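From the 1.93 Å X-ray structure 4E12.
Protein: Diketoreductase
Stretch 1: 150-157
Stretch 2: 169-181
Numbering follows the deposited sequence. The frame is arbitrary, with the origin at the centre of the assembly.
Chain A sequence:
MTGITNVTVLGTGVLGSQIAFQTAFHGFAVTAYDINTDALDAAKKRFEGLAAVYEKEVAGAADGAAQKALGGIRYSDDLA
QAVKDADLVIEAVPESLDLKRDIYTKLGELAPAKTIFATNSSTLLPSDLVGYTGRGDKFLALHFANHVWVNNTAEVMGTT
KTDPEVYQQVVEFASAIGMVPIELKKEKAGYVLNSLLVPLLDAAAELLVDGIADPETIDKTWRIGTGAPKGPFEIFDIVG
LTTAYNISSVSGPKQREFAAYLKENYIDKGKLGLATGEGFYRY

Stretch 1 (150-157) VNNTAEVM
Stretch 2 (169-181) QVVEFASAIGMVP

Residues 153-157 form a strand, and 169-176 the end of a helix that packs against it almost antiparallel: the axes approach to 9.3 Å at 174°. Beyond the helix the chain turns back through Ile 177, Gly 178 and Met 179, so that Val 180 and Pro 181 run parallel to the first strand, Thr 153 paired with Val 180 and Ala 154 with Pro 181. Thr 153 (chi1 p, 56°) and Val 180 (chi1 t, 174°) lie on one face of the sheet, Ala 154 and Pro 181 on the other.

Two backbone hydrogen bonds set this register: Val 180 N to Asn 152 O, 2.7 Å, and Ala 154 N to Val 180 O, 3.0 Å. Pro 181 CA lies 3.5 Å from Ala 154 O in a CA-H...O contact; its nitrogen faces away from this strand, so the missing N-H costs the pairing nothing.

Asn 152 (phi/psi -97/41) precedes the strand. With chi1 p (60°) and chi2 -34°, its amide reaches the turn, where Asn 152 ND2 donates to Gly 178 O at 3.2 Å and a nearly straight 174°. Gly 178 has phi/psi 83/18, at which a CB would jam against the preceding carbonyl oxygen; glycine fits for that reason.

Met 179 leaves its backbone sideways, but chi angles of -53°, -58° and -62° (m, m, m) curl the flexible chain back until Met 179 CE lies 3.1 Å from Asn 152 C and 3.2 Å from Thr 153 O, very tight contacts.

Small residues suit the space between strand and helix: Ala 154 CB meets Ala 174 CB at 4.0 Å and Met 179 CB at 3.7 Å. Farther along, Val 156 (chi1 t, -178°) points toward the second stretch, Val 156 CG1 4.4 Å from Val 170 CG1 and Val 156 CG2 4.2 Å from Val 171 CG2; both helix valines are t. Between Ala 154 and Val 156 in the sequence, Glu 155 (m, t) points away, its carboxylate hydrogen-bonded elsewhere in the structure.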

# COMPACT_ATOMS: atom_id res chain seq x y z
N VAL A 150 -8.42 18.17 -5.23
CA VAL A 150 -7.52 17.74 -4.16
C VAL A 150 -6.70 16.49 -4.55
O VAL A 150 -5.47 16.47 -4.39
CB VAL A 150 -8.29 17.51 -2.83
CG1 VAL A 150 -9.41 16.50 -3.01
CG2 VAL A 150 -7.34 17.07 -1.74
N ASN A 151 -7.36 15.47 -5.07
CA ASN A 151 -6.66 14.30 -5.59
C ASN A 151 -6.38 14.59 -7.05
O ASN A 151 -7.09 14.13 -7.94
CB ASN A 151 -7.55 13.07 -5.47
CG ASN A 151 -8.01 12.83 -4.05
OD1 ASN A 151 -7.25 13.06 -3.10
ND2 ASN A 151 -9.25 12.40 -3.88
N ASN A 152 -5.34 15.39 -7.27
CA ASN A 152 -5.14 16.02 -8.57
C ASN A 152 -4.17 15.30 -9.50
O ASN A 152 -3.36 15.93 -10.17
CB ASN A 152 -4.72 17.48 -8.41
CG ASN A 152 -3.43 17.63 -7.64
OD1 ASN A 152 -3.14 16.86 -6.71
ND2 ASN A 152 -2.64 18.62 -8.01
N THR A 153 -4.23 13.97 -9.55
CA THR A 153 -3.48 13.26 -10.57
C THR A 153 -4.29 13.15 -11.85
O THR A 153 -5.53 13.09 -11.82
CB THR A 153 -3.09 11.85 -10.12
OG1 THR A 153 -4.26 11.13 -9.73
CG2 THR A 153 -2.11 11.92 -8.96
N ALA A 154 -3.59 13.18 -12.98
CA ALA A 154 -4.19 12.92 -14.28
C ALA A 154 -3.32 11.89 -14.96
O ALA A 154 -2.20 12.18 -15.40
CB ALA A 154 -4.28 14.20 -15.12
N GLU A 155 -3.81 10.65 -15.01
CA GLU A 155 -3.08 9.56 -15.62
C GLU A 155 -3.29 9.55 -17.12
O GLU A 155 -4.42 9.37 -17.59
CB GLU A 155 -3.54 8.23 -15.03
CG GLU A 155 -3.13 8.10 -13.57
CD GLU A 155 -3.72 6.89 -12.87
OE1 GLU A 155 -4.96 6.72 -12.90
OE2 GLU A 155 -2.95 6.11 -12.28
N VAL A 156 -2.19 9.75 -17.84
CA VAL A 156 -2.21 9.86 -19.29
C VAL A 156 -1.77 8.55 -19.90
O VAL A 156 -0.68 8.05 -19.60
CB VAL A 156 -1.26 10.97 -19.78
CG1 VAL A 156 -1.34 11.10 -21.31
CG2 VAL A 156 -1.62 12.30 -19.12
N MET A 157 -2.60 7.99 -20.77
CA MET A 157 -2.31 6.67 -21.30
C MET A 157 -2.89 6.53 -22.71
O MET A 157 -4.11 6.53 -22.88
CB MET A 157 -2.95 5.63 -20.37
CG MET A 157 -2.60 4.18 -20.64
SD MET A 157 -3.41 3.08 -19.47
CE MET A 157 -5.05 3.03 -20.18
N GLN A 169 0.89 17.16 -25.71
CA GLN A 169 -0.04 18.28 -25.58
C GLN A 169 -1.04 18.01 -24.45
O GLN A 169 -1.36 18.91 -23.68
CB GLN A 169 -0.78 18.57 -26.89
CG GLN A 169 0.15 18.91 -28.04
CD GLN A 169 -0.59 19.26 -29.32
OE1 GLN A 169 -1.82 19.41 -29.32
NE2 GLN A 169 0.15 19.38 -30.42
N VAL A 170 -1.52 16.77 -24.35
CA VAL A 170 -2.42 16.42 -23.25
C VAL A 170 -1.69 16.52 -21.91
O VAL A 170 -2.25 16.99 -20.92
CB VAL A 170 -3.04 15.00 -23.44
CG1 VAL A 170 -3.84 14.59 -22.21
CG2 VAL A 170 -3.97 15.00 -24.66
N VAL A 171 -0.44 16.07 -21.87
CA VAL A 171 0.35 16.22 -20.66
C VAL A 171 0.44 17.68 -20.27
O VAL A 171 0.28 18.02 -19.10
CB VAL A 171 1.78 15.62 -20.78
CG1 VAL A 171 2.60 16.01 -19.56
CG2 VAL A 171 1.69 14.11 -20.86
N GLU A 172 0.69 18.55 -21.24
CA GLU A 172 0.80 19.97 -20.92
C GLU A 172 -0.56 20.55 -20.54
O GLU A 172 -0.66 21.41 -19.66
CB GLU A 172 1.47 20.73 -22.07
CG GLU A 172 2.95 20.34 -22.23
CD GLU A 172 3.60 20.90 -23.47
OE1 GLU A 172 2.88 21.49 -24.31
OE2 GLU A 172 4.83 20.74 -23.62
N PHE A 173 -1.62 20.06 -21.18
CA PHE A 173 -2.97 20.46 -20.78
C PHE A 173 -3.21 20.04 -19.33
O PHE A 173 -3.72 20.83 -18.54
CB PHE A 173 -4.03 19.80 -21.66
CG PHE A 173 -5.42 19.97 -21.13
CD1 PHE A 173 -6.11 21.16 -21.31
CD2 PHE A 173 -6.05 18.92 -20.45
CE1 PHE A 173 -7.41 21.32 -20.81
CE2 PHE A 173 -7.35 19.06 -19.94
CZ PHE A 173 -8.04 20.26 -20.12
N ALA A 174 -2.86 18.81 -19.00
CA ALA A 174 -3.07 18.34 -17.62
C ALA A 174 -2.44 19.31 -16.60
O ALA A 174 -3.06 19.71 -15.61
CB ALA A 174 -2.50 16.94 -17.46
N SER A 175 -1.19 19.68 -16.85
CA SER A 175 -0.48 20.57 -15.94
C SER A 175 -1.16 21.96 -15.86
O SER A 175 -1.31 22.51 -14.77
CB SER A 175 0.96 20.72 -16.38
OG SER A 175 1.64 19.48 -16.29
N ALA A 176 -1.56 22.47 -17.02
CA ALA A 176 -2.24 23.77 -17.17
C ALA A 176 -3.53 23.83 -16.39
O ALA A 176 -3.96 24.91 -15.97
CB ALA A 176 -2.51 24.06 -18.63
N ILE A 177 -4.20 22.69 -16.21
CA ILE A 177 -5.40 22.70 -15.39
C ILE A 177 -5.09 22.27 -13.96
O ILE A 177 -5.98 21.90 -13.19
CB ILE A 177 -6.58 21.88 -15.96
CG1 ILE A 177 -6.16 20.41 -16.15
CG2 ILE A 177 -7.07 22.50 -17.27
CD1 ILE A 177 -7.34 19.46 -16.23
N GLY A 178 -3.81 22.32 -13.60
CA GLY A 178 -3.48 22.12 -12.20
C GLY A 178 -3.37 20.67 -11.76
O GLY A 178 -3.42 20.39 -10.56
N MET A 179 -3.21 19.74 -12.68
CA MET A 179 -3.10 18.33 -12.30
C MET A 179 -1.63 17.94 -12.29
O MET A 179 -0.81 18.62 -12.91
CB MET A 179 -3.81 17.45 -13.33
CG MET A 179 -5.24 17.84 -13.61
SD MET A 179 -6.31 17.85 -12.17
CE MET A 179 -6.23 16.16 -11.68
N VAL A 180 -1.31 16.86 -11.59
CA VAL A 180 0.02 16.26 -11.70
C VAL A 180 -0.10 15.17 -12.75
O VAL A 180 -0.79 14.18 -12.53
CB VAL A 180 0.43 15.60 -10.38
CG1 VAL A 180 1.75 14.86 -10.56
CG2 VAL A 180 0.55 16.66 -9.29
N PRO A 181 0.55 15.35 -13.92
CA PRO A 181 0.46 14.34 -14.96
C PRO A 181 1.20 13.08 -14.55
O PRO A 181 2.37 13.13 -14.16
CB PRO A 181 1.19 14.98 -16.14
CG PRO A 181 1.13 16.42 -15.87
CD PRO A 181 1.25 16.55 -14.40